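Acetyltransferase (Agrobacterium tumefaciens, PDB 2FSR) probably transfers an acetyl group from acetyl-coenzyme A to an acceptor substrate, as other members of the GNAT family do. Local coordinates at residues Pro173-Ser178 against Asp182-Tyr187; His81-Gly86 against Pro111-Gly116; Thr95-Gly100 against Glu121-Arg126; Ala43-Tyr48 against Tyr64-Thr69. All coordinates share one frame; numbering follows the deposited sequence.

Contact 1 of 4, residues Pro173-Ser178 against Asp182-Tyr187; sequences PLAPRS and DLVYRY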
loop_
_atom_site.group_PDB
_atom_site.type_symbol
_atom_site.label_atom_id
_atom_site.label_comp_id
_atom_site.label_asym_id
_atom_site.label_seq_id
_atom_site.Cartn_x
_atom_site.Cartn_y
_atom_site.Cartn_z
ATOM N N PRO A 173 5.333 -10.491 17.776
ATOM C CA PRO A 173 4.246 -11.294 18.359
ATOM C C PRO A 173 3.359 -10.567 19.368
ATOM O O PRO A 173 2.301 -11.088 19.705
ATOM C CB PRO A 173 4.983 -12.478 19.027
ATOM C CG PRO A 173 6.311 -12.528 18.345
ATOM C CD PRO A 173 6.660 -11.098 18.014
ATOM N N LEU A 174 3.772 -9.388 19.836
ATOM C CA LEU A 174 2.928 -8.639 20.781
ATOM C C LEU A 174 2.002 -7.626 20.105
ATOM O O LEU A 174 1.109 -7.075 20.759
ATOM C CB LEU A 174 3.763 -7.945 21.871
ATOM C CG LEU A 174 4.489 -8.888 22.831
ATOM C CD1 LEU A 174 5.295 -8.079 23.853
ATOM C CD2 LEU A 174 3.499 -9.821 23.529
ATOM N N ALA A 175 2.205 -7.385 18.812
ATOM C CA ALA A 175 1.446 -6.345 18.120
ATOM C C ALA A 175 -0.032 -6.719 18.060
ATOM O O ALA A 175 -0.367 -7.894 17.856
ATOM C CB ALA A 175 1.987 -6.115 16.706
ATOM N N PRO A 176 -0.921 -5.726 18.213
ATOM C CA PRO A 176 -2.334 -6.002 18.042
ATOM C C PRO A 176 -2.645 -6.329 16.582
ATOM O O PRO A 176 -1.899 -5.955 15.679
ATOM C CB PRO A 176 -3.007 -4.675 18.437
ATOM C CG PRO A 176 -1.989 -3.645 18.186
ATOM C CD PRO A 176 -0.667 -4.302 18.519
ATOM N N ARG A 177 -3.753 -7.022 16.363
ATOM C CA ARG A 177 -4.118 -7.459 15.025
ATOM C C ARG A 177 -5.574 -7.879 15.079
ATOM O O ARG A 177 -6.047 -8.394 16.098
ATOM C CB ARG A 177 -3.239 -8.642 14.577
ATOM C CG ARG A 177 -3.385 -9.909 15.420
ATOM C CD ARG A 177 -2.151 -10.802 15.314
ATOM N NE ARG A 177 -1.022 -10.196 16.014
ATOM C CZ ARG A 177 0.257 -10.529 15.868
ATOM N NH1 ARG A 177 0.643 -11.481 15.024
ATOM N NH2 ARG A 177 1.169 -9.880 16.570
ATOM N N SER A 178 -6.268 -7.691 13.962
ATOM C CA SER A 178 -7.685 -8.017 13.862
ATOM C C SER A 178 -7.951 -9.509 13.684
ATOM O O SER A 178 -8.971 -10.019 14.157
ATOM C CB SER A 178 -8.316 -7.226 12.722
ATOM O OG SER A 178 -8.080 -5.842 12.894
ATOM N N ASP A 182 -3.015 -13.923 11.952
ATOM C CA ASP A 182 -2.081 -13.109 11.171
ATOM C C ASP A 182 -0.740 -12.956 11.865
ATOM O O ASP A 182 -0.645 -13.020 13.100
ATOM C CB ASP A 182 -2.650 -11.720 10.875
ATOM C CG ASP A 182 -3.451 -11.668 9.589
ATOM O OD1 ASP A 182 -3.567 -12.715 8.892
ATOM O OD2 ASP A 182 -3.957 -10.564 9.265
ATOM N N LEU A 183 0.286 -12.775 11.044
ATOM C CA LEU A 183 1.583 -12.324 11.509
ATOM C C LEU A 183 1.641 -10.803 11.373
ATOM O O LEU A 183 0.955 -10.215 10.526
ATOM C CB LEU A 183 2.695 -12.963 10.682
ATOM C CG LEU A 183 2.673 -14.498 10.625
ATOM C CD1 LEU A 183 3.840 -14.949 9.773
ATOM C CD2 LEU A 183 2.692 -15.148 11.996
ATOM N N VAL A 184 2.475 -10.171 12.194
ATOM C CA VAL A 184 2.703 -8.732 12.073
ATOM C C VAL A 184 4.183 -8.463 11.916
ATOM O O VAL A 184 4.976 -8.770 12.817
ATOM C CB VAL A 184 2.197 -7.957 13.297
ATOM C CG1 VAL A 184 2.431 -6.473 13.114
ATOM C CG2 VAL A 184 0.716 -8.216 13.510
ATOM N N TYR A 185 4.547 -7.913 10.769
ATOM C CA TYR A 185 5.888 -7.379 10.574
ATOM C C TYR A 185 5.936 -5.918 10.971
ATOM O O TYR A 185 5.028 -5.166 10.650
ATOM C CB TYR A 185 6.316 -7.533 9.111
ATOM C CG TYR A 185 6.729 -8.942 8.764
ATOM C CD1 TYR A 185 8.033 -9.349 8.985
ATOM C CD2 TYR A 185 5.828 -9.855 8.237
ATOM C CE1 TYR A 185 8.454 -10.625 8.667
ATOM C CE2 TYR A 185 6.230 -11.163 7.932
ATOM C CZ TYR A 185 7.552 -11.526 8.158
ATOM O OH TYR A 185 7.967 -12.806 7.866
ATOM N N ARG A 186 7.000 -5.532 11.669
ATOM C CA ARG A 186 7.167 -4.137 12.062
ATOM C C ARG A 186 8.433 -3.540 11.448
ATOM O O ARG A 186 9.470 -4.220 11.368
ATOM C CB ARG A 186 7.192 -4.001 13.584
ATOM C CG ARG A 186 7.225 -2.540 14.057
ATOM C CD ARG A 186 7.130 -2.411 15.571
ATOM N NE ARG A 186 5.945 -3.047 16.127
ATOM C CZ ARG A 186 4.727 -2.487 16.194
ATOM N NH1 ARG A 186 4.512 -1.259 15.725
ATOM N NH2 ARG A 186 3.722 -3.161 16.736
ATOM N N TYR A 187 8.321 -2.289 10.988
ATOM C CA TYR A 187 9.438 -1.563 10.370
ATOM C C TYR A 187 9.840 -0.407 11.252
ATOM O O TYR A 187 8.996 0.174 11.934
ATOM C CB TYR A 187 9.041 -0.995 8.990
ATOM C CG TYR A 187 8.339 -2.003 8.129
ATOM C CD1 TYR A 187 9.049 -2.999 7.460
ATOM C CD2 TYR A 187 6.964 -1.977 7.998
ATOM C CE1 TYR A 187 8.396 -3.946 6.693
ATOM C CE2 TYR A 187 6.293 -2.909 7.236
ATOM C CZ TYR A 187 7.011 -3.893 6.566
ATOM O OH TYR A 187 6.374 -4.839 5.797
HETATM O O HOH W 1 3.717 -11.951 14.741
#
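R177 NH1 donates to the backbone carbonyl D182 O at 2.8 Å, with an N-H...O angle of 156° and the acceptor lying in the guanidinium plane. The same flat group turns back on its own segment, where its side edge grips a single carbonyl, NE reaching A175 O at 3.0 Å and NH2 reaching A175 O at 2.8 Å. Two backbone oxygens thus hold the guanidinium from different parts of its rim and fix its rotation. A third partner, a water, accepts from R177 NH1 and weakly from V184 N. The side chain folds back far enough to do this because CG sits between the backbone N and C (chi1 63°) and the chain bends again at chi3 (71°).

The nonpolar part of the contact centres on V184. Its CG2 lies over the centre of one guanidinium face, 3.3 Å from R177 CZ, a methyl set against the flat group. The other methyl, CG1, takes the other side of V184 and packs on A175 CB at 3.6 Å. A175 CB also touches R186 NH2 at 3.4 Å, although the charge of R186 is met elsewhere, by E112 and D172.

R177 NH2 also bonds to D172 O, so the arginine ties the turn together near its start as well. Strand 183-187 is the middle strand of the small antiparallel sheet, between 149-153 and 170-171; the 173-178 loop follows strand 170-171 and folds over V184, whose side chain also rests on V150 and Y152, while Y185 turns toward helix 158-166.

Contact 2 of 4, residues His81-Gly86 against Pro111-Gly116; sequences HFFGHG and PEKELG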
loop_
_atom_site.group_PDB
_atom_site.type_symbol
_atom_site.label_atom_id
_atom_site.label_comp_id
_atom_site.label_asym_id
_atom_site.label_seq_id
_atom_site.Cartn_x
_atom_site.Cartn_y
_atom_site.Cartn_z
ATOM N N HIS A 81 -7.086 12.003 2.543
ATOM C CA HIS A 81 -7.851 13.091 3.146
ATOM C C HIS A 81 -7.911 12.974 4.660
ATOM O O HIS A 81 -7.795 13.977 5.376
ATOM C CB HIS A 81 -9.266 13.062 2.568
ATOM C CG HIS A 81 -10.149 14.177 3.030
ATOM N ND1 HIS A 81 -10.177 15.404 2.406
ATOM C CD2 HIS A 81 -11.073 14.231 4.020
ATOM C CE1 HIS A 81 -11.058 16.182 3.014
ATOM N NE2 HIS A 81 -11.619 15.492 3.994
ATOM N N PHE A 82 -8.094 11.751 5.151
ATOM C CA PHE A 82 -8.324 11.521 6.572
ATOM C C PHE A 82 -7.053 11.510 7.409
ATOM O O PHE A 82 -7.089 11.939 8.583
ATOM C CB PHE A 82 -9.048 10.204 6.772
ATOM C CG PHE A 82 -10.471 10.180 6.251
ATOM C CD1 PHE A 82 -11.330 11.288 6.371
ATOM C CD2 PHE A 82 -10.972 9.002 5.691
ATOM C CE1 PHE A 82 -12.655 11.207 5.902
ATOM C CE2 PHE A 82 -12.286 8.918 5.230
ATOM C CZ PHE A 82 -13.116 10.017 5.320
ATOM N N PHE A 83 -5.964 10.981 6.838
ATOM C CA PHE A 83 -4.743 10.704 7.616
ATOM C C PHE A 83 -3.465 11.274 7.052
ATOM O O PHE A 83 -2.442 11.283 7.757
ATOM C CB PHE A 83 -4.527 9.196 7.781
ATOM C CG PHE A 83 -5.697 8.482 8.351
ATOM C CD1 PHE A 83 -6.109 8.727 9.661
ATOM C CD2 PHE A 83 -6.388 7.559 7.576
ATOM C CE1 PHE A 83 -7.223 8.069 10.176
ATOM C CE2 PHE A 83 -7.492 6.893 8.071
ATOM C CZ PHE A 83 -7.916 7.153 9.379
ATOM N N GLY A 84 -3.483 11.718 5.801
ATOM C CA GLY A 84 -2.268 12.241 5.153
ATOM C C GLY A 84 -1.360 11.161 4.574
ATOM O O GLY A 84 -0.221 11.428 4.198
ATOM N N HIS A 85 -1.906 9.954 4.496
ATOM C CA HIS A 85 -1.280 8.809 3.823
ATOM C C HIS A 85 -2.395 7.925 3.271
ATOM O O HIS A 85 -3.574 8.088 3.645
ATOM C CB HIS A 85 -0.390 8.007 4.792
ATOM C CG HIS A 85 -1.141 7.417 5.954
ATOM N ND1 HIS A 85 -2.081 6.417 5.812
ATOM C CD2 HIS A 85 -1.125 7.728 7.277
ATOM C CE1 HIS A 85 -2.582 6.110 7.001
ATOM N NE2 HIS A 85 -2.022 6.896 7.906
ATOM N N GLY A 86 -2.045 7.011 2.358
ATOM C CA GLY A 86 -3.050 6.189 1.690
ATOM C C GLY A 86 -2.406 5.374 0.592
ATOM O O GLY A 86 -1.194 5.135 0.632
ATOM N N PRO A 111 -5.418 -1.748 13.518
ATOM C CA PRO A 111 -4.952 -1.342 14.868
ATOM C C PRO A 111 -3.732 -0.418 14.894
ATOM O O PRO A 111 -3.585 0.367 15.830
ATOM C CB PRO A 111 -4.636 -2.683 15.546
ATOM C CG PRO A 111 -5.478 -3.684 14.808
ATOM C CD PRO A 111 -5.534 -3.212 13.388
ATOM N N GLU A 112 -2.859 -0.528 13.886
ATOM C CA GLU A 112 -1.740 0.374 13.693
ATOM C C GLU A 112 -1.644 0.732 12.210
ATOM O O GLU A 112 -2.201 0.003 11.368
ATOM C CB GLU A 112 -0.448 -0.313 14.151
ATOM C CG GLU A 112 -0.412 -0.552 15.677
ATOM C CD GLU A 112 0.936 -1.080 16.159
ATOM O OE1 GLU A 112 1.108 -2.316 16.170
ATOM O OE2 GLU A 112 1.812 -0.247 16.482
ATOM N N LYS A 113 -0.949 1.833 11.909
ATOM C CA LYS A 113 -0.715 2.247 10.501
ATOM C C LYS A 113 0.031 1.142 9.776
ATOM O O LYS A 113 1.052 0.662 10.253
ATOM C CB LYS A 113 0.005 3.591 10.408
ATOM C CG LYS A 113 -0.826 4.761 10.940
ATOM C CD LYS A 113 -0.111 6.084 10.732
ATOM C CE LYS A 113 -0.891 7.249 11.325
ATOM N NZ LYS A 113 -2.202 7.509 10.647
ATOM N N GLU A 114 -0.491 0.738 8.628
ATOM C CA GLU A 114 -0.124 -0.536 7.991
ATOM C C GLU A 114 0.251 -0.362 6.526
ATOM O O GLU A 114 -0.506 0.235 5.750
ATOM C CB GLU A 114 -1.267 -1.558 8.122
ATOM C CG GLU A 114 -0.833 -3.004 7.840
ATOM C CD GLU A 114 -1.262 -3.526 6.514
ATOM O OE1 GLU A 114 -1.862 -2.756 5.716
ATOM O OE2 GLU A 114 -1.051 -4.737 6.297
ATOM N N LEU A 115 1.412 -0.893 6.157
ATOM C CA LEU A 115 1.921 -0.868 4.790
ATOM C C LEU A 115 1.512 -2.150 4.061
ATOM O O LEU A 115 1.767 -3.259 4.543
ATOM C CB LEU A 115 3.460 -0.756 4.823
ATOM C CG LEU A 115 4.242 -0.659 3.501
ATOM C CD1 LEU A 115 3.973 0.652 2.800
ATOM C CD2 LEU A 115 5.750 -0.815 3.753
ATOM N N GLY A 116 0.846 -1.995 2.914
ATOM C CA GLY A 116 0.457 -3.166 2.125
ATOM C C GLY A 116 0.735 -2.968 0.657
ATOM O O GLY A 116 0.887 -1.848 0.189
HETATM O O HOH W 2 -2.392 10.287 10.426
#
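K113 and H85 come together through bends at opposite ends of their side chains. H85 folds its ring back close to its own main chain, with chi1 at 61°, whereas K113 runs straight through CD and CE and kinks only at its last torsion (chi4 -66°), which swings NZ onto the imidazole edge. There NZ donates to H85 NE2 at 2.8 Å, almost exactly in the ring plane. The lysine shaft follows behind, with K113 CD 3.5 Å from H85 NE2, so methylenes and ammonium both come to the same corner of the ring.

The other ring nitrogen, ND1, is bonded to the carbonyl of I104; with NE2 accepting from the lysine, this is consistent with the imidazole proton residing on ND1. One face of the ring carries F83 CB, 3.4 Å above the plane and toward the rim. F83 is also the route by which the helix end joins in: a water donates to F83 O at 2.8 Å and accepts from K113 NZ at 2.8 Å. Counting H106 ND1 as well, NZ has three polar partners, two of them histidines, which should pin down an ammonium that is only partly exposed.

G84 makes the turn possible, leaving the helix with a positive phi of 83°, an angle suited to glycine. The contact therefore joins the C-terminal end of helix 66-83, which leads into strand 87-92, to the connection between strands 97-105 and 114-119, all within the alpha-beta core of the GNAT fold.

Contact 3 of 4, residues Thr95-Gly100 against Glu121-Arg126; sequences TGECIG and EGHEGR. With FMT (formic acid), chain B.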
loop_
_atom_site.group_PDB
_atom_site.type_symbol
_atom_site.label_atom_id
_atom_site.label_comp_id
_atom_site.label_asym_id
_atom_site.label_seq_id
_atom_site.Cartn_x
_atom_site.Cartn_y
_atom_site.Cartn_z
ATOM N N THR A 95 5.464 5.186 -18.609
ATOM C CA THR A 95 4.645 4.496 -19.619
ATOM C C THR A 95 3.149 4.478 -19.323
ATOM O O THR A 95 2.342 4.208 -20.224
ATOM C CB THR A 95 5.084 3.033 -19.813
ATOM O OG1 THR A 95 4.611 2.243 -18.712
ATOM C CG2 THR A 95 6.600 2.912 -19.913
ATOM N N GLY A 96 2.788 4.724 -18.062
ATOM C CA GLY A 96 1.397 4.660 -17.632
ATOM C C GLY A 96 0.827 3.253 -17.499
ATOM O O GLY A 96 -0.374 3.094 -17.275
ATOM N N GLU A 97 1.659 2.226 -17.672
ATOM C CA GLU A 97 1.168 0.858 -17.492
ATOM C C GLU A 97 1.065 0.529 -15.997
ATOM O O GLU A 97 2.074 0.447 -15.291
ATOM C CB GLU A 97 2.050 -0.164 -18.187
ATOM C CG GLU A 97 1.530 -1.586 -18.037
ATOM C CD GLU A 97 2.454 -2.636 -18.625
ATOM O OE1 GLU A 97 3.475 -2.264 -19.254
ATOM O OE2 GLU A 97 2.156 -3.840 -18.442
ATOM N N CYS A 98 -0.166 0.317 -15.552
ATOM C CA CYS A 98 -0.452 0.075 -14.132
ATOM C C CYS A 98 -0.320 -1.389 -13.762
ATOM O O CYS A 98 -0.992 -2.255 -14.343
ATOM C CB CYS A 98 -1.842 0.602 -13.787
ATOM S SG CYS A 98 -2.211 0.468 -12.036
ATOM N N ILE A 99 0.536 -1.650 -12.769
ATOM C CA ILE A 99 0.934 -3.014 -12.430
ATOM C C ILE A 99 0.570 -3.435 -11.008
ATOM O O ILE A 99 0.821 -4.561 -10.627
ATOM C CB ILE A 99 2.453 -3.249 -12.675
ATOM C CG1 ILE A 99 3.305 -2.365 -11.767
ATOM C CG2 ILE A 99 2.785 -2.972 -14.163
ATOM C CD1 ILE A 99 4.736 -2.853 -11.580
ATOM N N GLY A 100 0.004 -2.521 -10.219
ATOM C CA GLY A 100 -0.408 -2.896 -8.866
ATOM C C GLY A 100 -0.590 -1.679 -7.980
ATOM O O GLY A 100 -0.897 -0.617 -8.478
ATOM N N GLU A 121 -1.187 -9.757 -12.186
ATOM C CA GLU A 121 -0.610 -10.942 -12.779
ATOM C C GLU A 121 0.403 -10.601 -13.869
ATOM O O GLU A 121 0.137 -9.775 -14.752
ATOM C CB GLU A 121 -1.721 -11.799 -13.358
ATOM C CG GLU A 121 -1.259 -13.168 -13.736
ATOM C CD GLU A 121 -2.405 -14.005 -14.210
ATOM O OE1 GLU A 121 -3.058 -13.628 -15.216
ATOM O OE2 GLU A 121 -2.634 -15.046 -13.571
ATOM N N GLY A 122 1.566 -11.257 -13.797
ATOM C CA GLY A 122 2.607 -11.097 -14.804
ATOM C C GLY A 122 3.777 -10.213 -14.388
ATOM O O GLY A 122 4.758 -10.079 -15.117
ATOM N N HIS A 123 3.669 -9.599 -13.216
ATOM C CA HIS A 123 4.664 -8.615 -12.825
ATOM C C HIS A 123 5.489 -8.989 -11.597
ATOM O O HIS A 123 6.278 -8.172 -11.136
ATOM C CB HIS A 123 4.012 -7.250 -12.599
ATOM C CG HIS A 123 3.203 -6.780 -13.759
ATOM N ND1 HIS A 123 3.775 -6.316 -14.925
ATOM C CD2 HIS A 123 1.864 -6.743 -13.952
ATOM C CE1 HIS A 123 2.816 -6.005 -15.783
ATOM N NE2 HIS A 123 1.652 -6.262 -15.219
ATOM N N GLU A 124 5.302 -10.197 -11.067
ATOM C CA GLU A 124 6.137 -10.667 -9.941
ATOM C C GLU A 124 7.593 -10.980 -10.333
ATOM O O GLU A 124 7.946 -11.081 -11.515
ATOM C CB GLU A 124 5.505 -11.884 -9.262
ATOM C CG GLU A 124 4.179 -11.623 -8.532
ATOM C CD GLU A 124 3.474 -12.918 -8.104
ATOM O OE1 GLU A 124 4.062 -14.018 -8.237
ATOM O OE2 GLU A 124 2.325 -12.830 -7.623
ATOM N N GLY A 125 8.446 -11.103 -9.320
ATOM C CA GLY A 125 9.826 -11.553 -9.519
ATOM C C GLY A 125 10.834 -10.536 -10.041
ATOM O O GLY A 125 11.986 -10.886 -10.323
ATOM N N ARG A 126 10.414 -9.278 -10.142
ATOM C CA ARG A 126 11.271 -8.226 -10.674
ATOM C C ARG A 126 11.580 -7.170 -9.611
ATOM O O ARG A 126 12.087 -6.092 -9.926
ATOM C CB ARG A 126 10.614 -7.586 -11.906
ATOM C CG ARG A 126 10.281 -8.583 -13.030
ATOM C CD ARG A 126 9.320 -7.961 -14.034
ATOM N NE ARG A 126 8.974 -8.787 -15.202
ATOM C CZ ARG A 126 8.107 -9.798 -15.212
ATOM N NH1 ARG A 126 7.504 -10.204 -14.102
ATOM N NH2 ARG A 126 7.848 -10.422 -16.359
HETATM C C FMT B . 7.101 -5.478 -15.928
HETATM O O1 FMT B . 6.468 -6.529 -15.769
HETATM O O2 FMT B . 8.249 -5.351 -16.385
HETATM O O HOH W 3 0.019 -4.994 -17.706
HETATM O O HOH W 4 -0.982 -4.877 -15.236
#
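I99 and H123 meet at the mouth of the loop between strand 114-119 and helix 128-143, which in GNAT enzymes carries the glycine-rich sequence that binds the pyrophosphate of coenzyme A; the 121-126 run probably forms the first part of that loop. I99 CG2 sits over the middle of one imidazole face, a CH-pi contact 3.5 Å from the H123 ring centroid and 12° off the normal. This methyl lies beside the backbone N of I99.

The ring edge handles the polar partners. H123 ND1 donates to O1 of a bound formic acid molecule, probably from the crystallisation liquor, at 2.8 Å and 162°; the same molecule is also bonded to Y128 OH. Toward the strand, E97 OE2 approaches H123 CE1 at 3.5 Å near the ring plane, although the carboxylate itself is turned 73° from that plane. Two waters link the nearby NE2 onward: one, 3.2 Å from H123 NE2, donates to E97 OE2; the other, 3.0 Å from H123 NE2, donates to C98 O. T95 starts this run with an ST turn, its OG1 accepting from E97 N.

Around the contact, I99 and G100 form a classic beta bulge facing I90 of strand 87-92. The I99 side chain also touches L35 of strand 35-38, so H123 of the loop packs on an inner strand, 97-105, of the five-stranded sheet.

Contact 4 of 4, residues Ala43-Tyr48 against Tyr64-Thr69; sequences ADFPAY and YDLPST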
loop_
_atom_site.group_PDB
_atom_site.type_symbol
_atom_site.label_atom_id
_atom_site.label_comp_id
_atom_site.label_asym_id
_atom_site.label_seq_id
_atom_site.Cartn_x
_atom_site.Cartn_y
_atom_site.Cartn_z
ATOM N N ALA A 43 -10.348 5.082 -13.674
ATOM C CA ALA A 43 -9.841 4.220 -14.749
ATOM C C ALA A 43 -9.119 2.996 -14.211
ATOM O O ALA A 43 -8.954 2.001 -14.938
ATOM C CB ALA A 43 -8.924 4.987 -15.689
ATOM N N ASP A 44 -8.645 3.090 -12.966
ATOM C CA ASP A 44 -7.914 2.001 -12.346
ATOM C C ASP A 44 -8.832 0.910 -11.776
ATOM O O ASP A 44 -8.370 -0.207 -11.477
ATOM C CB ASP A 44 -7.067 2.516 -11.182
ATOM C CG ASP A 44 -6.093 3.596 -11.589
ATOM O OD1 ASP A 44 -5.507 3.537 -12.713
ATOM O OD2 ASP A 44 -5.895 4.510 -10.759
ATOM N N PHE A 45 -10.114 1.211 -11.596
ATOM C CA PHE A 45 -10.980 0.259 -10.912
ATOM C C PHE A 45 -11.172 -1.091 -11.622
ATOM O O PHE A 45 -11.192 -2.113 -10.969
ATOM C CB PHE A 45 -12.342 0.853 -10.513
ATOM C CG PHE A 45 -13.079 -0.008 -9.536
ATOM C CD1 PHE A 45 -12.542 -0.229 -8.262
ATOM C CD2 PHE A 45 -14.271 -0.644 -9.890
ATOM C CE1 PHE A 45 -13.193 -1.055 -7.343
ATOM C CE2 PHE A 45 -14.923 -1.468 -8.985
ATOM C CZ PHE A 45 -14.393 -1.676 -7.703
ATOM N N PRO A 46 -11.356 -1.095 -12.945
ATOM C CA PRO A 46 -11.568 -2.386 -13.579
ATOM C C PRO A 46 -10.459 -3.421 -13.343
ATOM O O PRO A 46 -10.784 -4.569 -13.012
ATOM C CB PRO A 46 -11.714 -2.026 -15.063
ATOM C CG PRO A 46 -12.293 -0.646 -15.039
ATOM C CD PRO A 46 -11.532 0.017 -13.905
ATOM N N ALA A 47 -9.191 -3.038 -13.509
ATOM C CA ALA A 47 -8.086 -4.006 -13.325
ATOM C C ALA A 47 -7.989 -4.378 -11.847
ATOM O O ALA A 47 -7.677 -5.532 -11.492
ATOM C CB ALA A 47 -6.786 -3.428 -13.824
ATOM N N TYR A 48 -8.265 -3.404 -10.974
ATOM C CA TYR A 48 -8.252 -3.661 -9.531
ATOM C C TYR A 48 -9.306 -4.694 -9.159
ATOM O O TYR A 48 -9.025 -5.615 -8.381
ATOM C CB TYR A 48 -8.470 -2.338 -8.778
ATOM C CG TYR A 48 -8.455 -2.415 -7.265
ATOM C CD1 TYR A 48 -7.248 -2.403 -6.557
ATOM C CD2 TYR A 48 -9.636 -2.491 -6.552
ATOM C CE1 TYR A 48 -7.249 -2.463 -5.172
ATOM C CE2 TYR A 48 -9.647 -2.551 -5.163
ATOM C CZ TYR A 48 -8.448 -2.544 -4.485
ATOM O OH TYR A 48 -8.460 -2.592 -3.104
ATOM N N TYR A 64 -12.723 -11.154 -3.026
ATOM C CA TYR A 64 -13.712 -10.257 -2.458
ATOM C C TYR A 64 -14.894 -10.123 -3.384
ATOM O O TYR A 64 -14.745 -10.272 -4.588
ATOM C CB TYR A 64 -13.083 -8.878 -2.291
ATOM C CG TYR A 64 -12.027 -8.852 -1.212
ATOM C CD1 TYR A 64 -12.400 -8.787 0.133
ATOM C CD2 TYR A 64 -10.677 -8.905 -1.530
ATOM C CE1 TYR A 64 -11.436 -8.766 1.138
ATOM C CE2 TYR A 64 -9.696 -8.892 -0.527
ATOM C CZ TYR A 64 -10.091 -8.817 0.795
ATOM O OH TYR A 64 -9.144 -8.802 1.794
ATOM N N ASP A 65 -16.053 -9.817 -2.812
ATOM C CA ASP A 65 -17.194 -9.498 -3.644
ATOM C C ASP A 65 -17.075 -8.053 -4.123
ATOM O O ASP A 65 -16.146 -7.323 -3.730
ATOM C CB ASP A 65 -18.518 -9.822 -2.934
ATOM C CG ASP A 65 -18.774 -8.966 -1.704
ATOM O OD1 ASP A 65 -18.128 -7.913 -1.511
ATOM O OD2 ASP A 65 -19.678 -9.329 -0.923
ATOM N N LEU A 66 -18.024 -7.609 -4.942
ATOM C CA LEU A 66 -17.936 -6.265 -5.520
ATOM C C LEU A 66 -18.072 -5.136 -4.478
ATOM O O LEU A 66 -17.266 -4.203 -4.491
ATOM C CB LEU A 66 -18.934 -6.108 -6.679
ATOM C CG LEU A 66 -19.007 -4.740 -7.353
ATOM C CD1 LEU A 66 -17.692 -4.283 -7.959
ATOM C CD2 LEU A 66 -20.088 -4.764 -8.410
ATOM N N PRO A 67 -19.097 -5.190 -3.602
ATOM C CA PRO A 67 -19.184 -4.129 -2.591
ATOM C C PRO A 67 -17.929 -4.004 -1.732
ATOM O O PRO A 67 -17.487 -2.879 -1.460
ATOM C CB PRO A 67 -20.412 -4.522 -1.753
ATOM C CG PRO A 67 -21.217 -5.389 -2.671
ATOM C CD PRO A 67 -20.252 -6.115 -3.533
ATOM N N SER A 68 -17.347 -5.132 -1.322
ATOM C CA SER A 68 -16.124 -5.083 -0.509
ATOM C C SER A 68 -14.967 -4.504 -1.323
ATOM O O SER A 68 -14.190 -3.693 -0.810
ATOM C CB SER A 68 -15.759 -6.467 0.049
ATOM O OG SER A 68 -16.780 -6.964 0.901
ATOM N N THR A 69 -14.865 -4.893 -2.595
ATOM C CA THR A 69 -13.792 -4.370 -3.450
ATOM C C THR A 69 -13.891 -2.852 -3.593
ATOM O O THR A 69 -12.894 -2.109 -3.484
ATOM C CB THR A 69 -13.814 -5.006 -4.842
ATOM O OG1 THR A 69 -13.649 -6.422 -4.718
ATOM C CG2 THR A 69 -12.670 -4.442 -5.693
#
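F45 reaches across with its ring to the start of helix 66-83, CG being placed opposite the backbone N (chi1 -166°). Its edge meets L66, CE2 lying 4.1 Å from L66 CD1, and the far side of the ring brings CE1 to 3.8 Å from T69 CG2. Beyond these, W70 and F73 stand edge-to-face to the same ring, making F45 part of an aromatic cluster between the helices.

The next residue of the helix to touch 64-69 is Y48, one helical turn after D44, whose O accepts from Y48 N at 3.2 Å. These helices, 45-53 and 66-83, are the pair that GNAT proteins carry between their first two core strands, 35-38 and 87-92. Y48 runs past T69 in the opposite direction: CE2 lies 3.6 Å from T69 CG2, and 3.7 Å from T69 O, which stands in the plane of the ring at its edge. The one methyl of T69 is thus shared between both aromatic rings. F73 also meets the Y48 ring, with planes about 50° apart, and Y48 also touches Y120.

T69 is steadied by its hydroxyl, which donates to D65 O at 2.8 Å from above the carbonyl plane, the same oxygen also accepting from T69 N. D65 occupies the N-cap position: OD1 takes S68 N nearly along its C-O axis at 2.9 Å.

From the N terminus, contact 4 closes first, bringing helix 45-53 back to the start of helix 66-83. The far end of that helix begins contact 2, which spans the sheet hairpin to reach 111-116. Contact 3 opens inside that span and closes beyond it, so the two cross; contact 2 reaches strand 114-119 and contact 3 its antiparallel neighbour 97-105, the contacts themselves lying on opposite sides of the chain's centre. Contact 1 comes last, closing a short loop in the small C-terminal sheet. It touches contact 2 through the 2.8 Å salt bridge of R186 NH2 with E112 OE1, joining strand 183-187 to the loop before strand 114-119; the nearest atoms of contacts 3 and 4 stay about 5 Å apart.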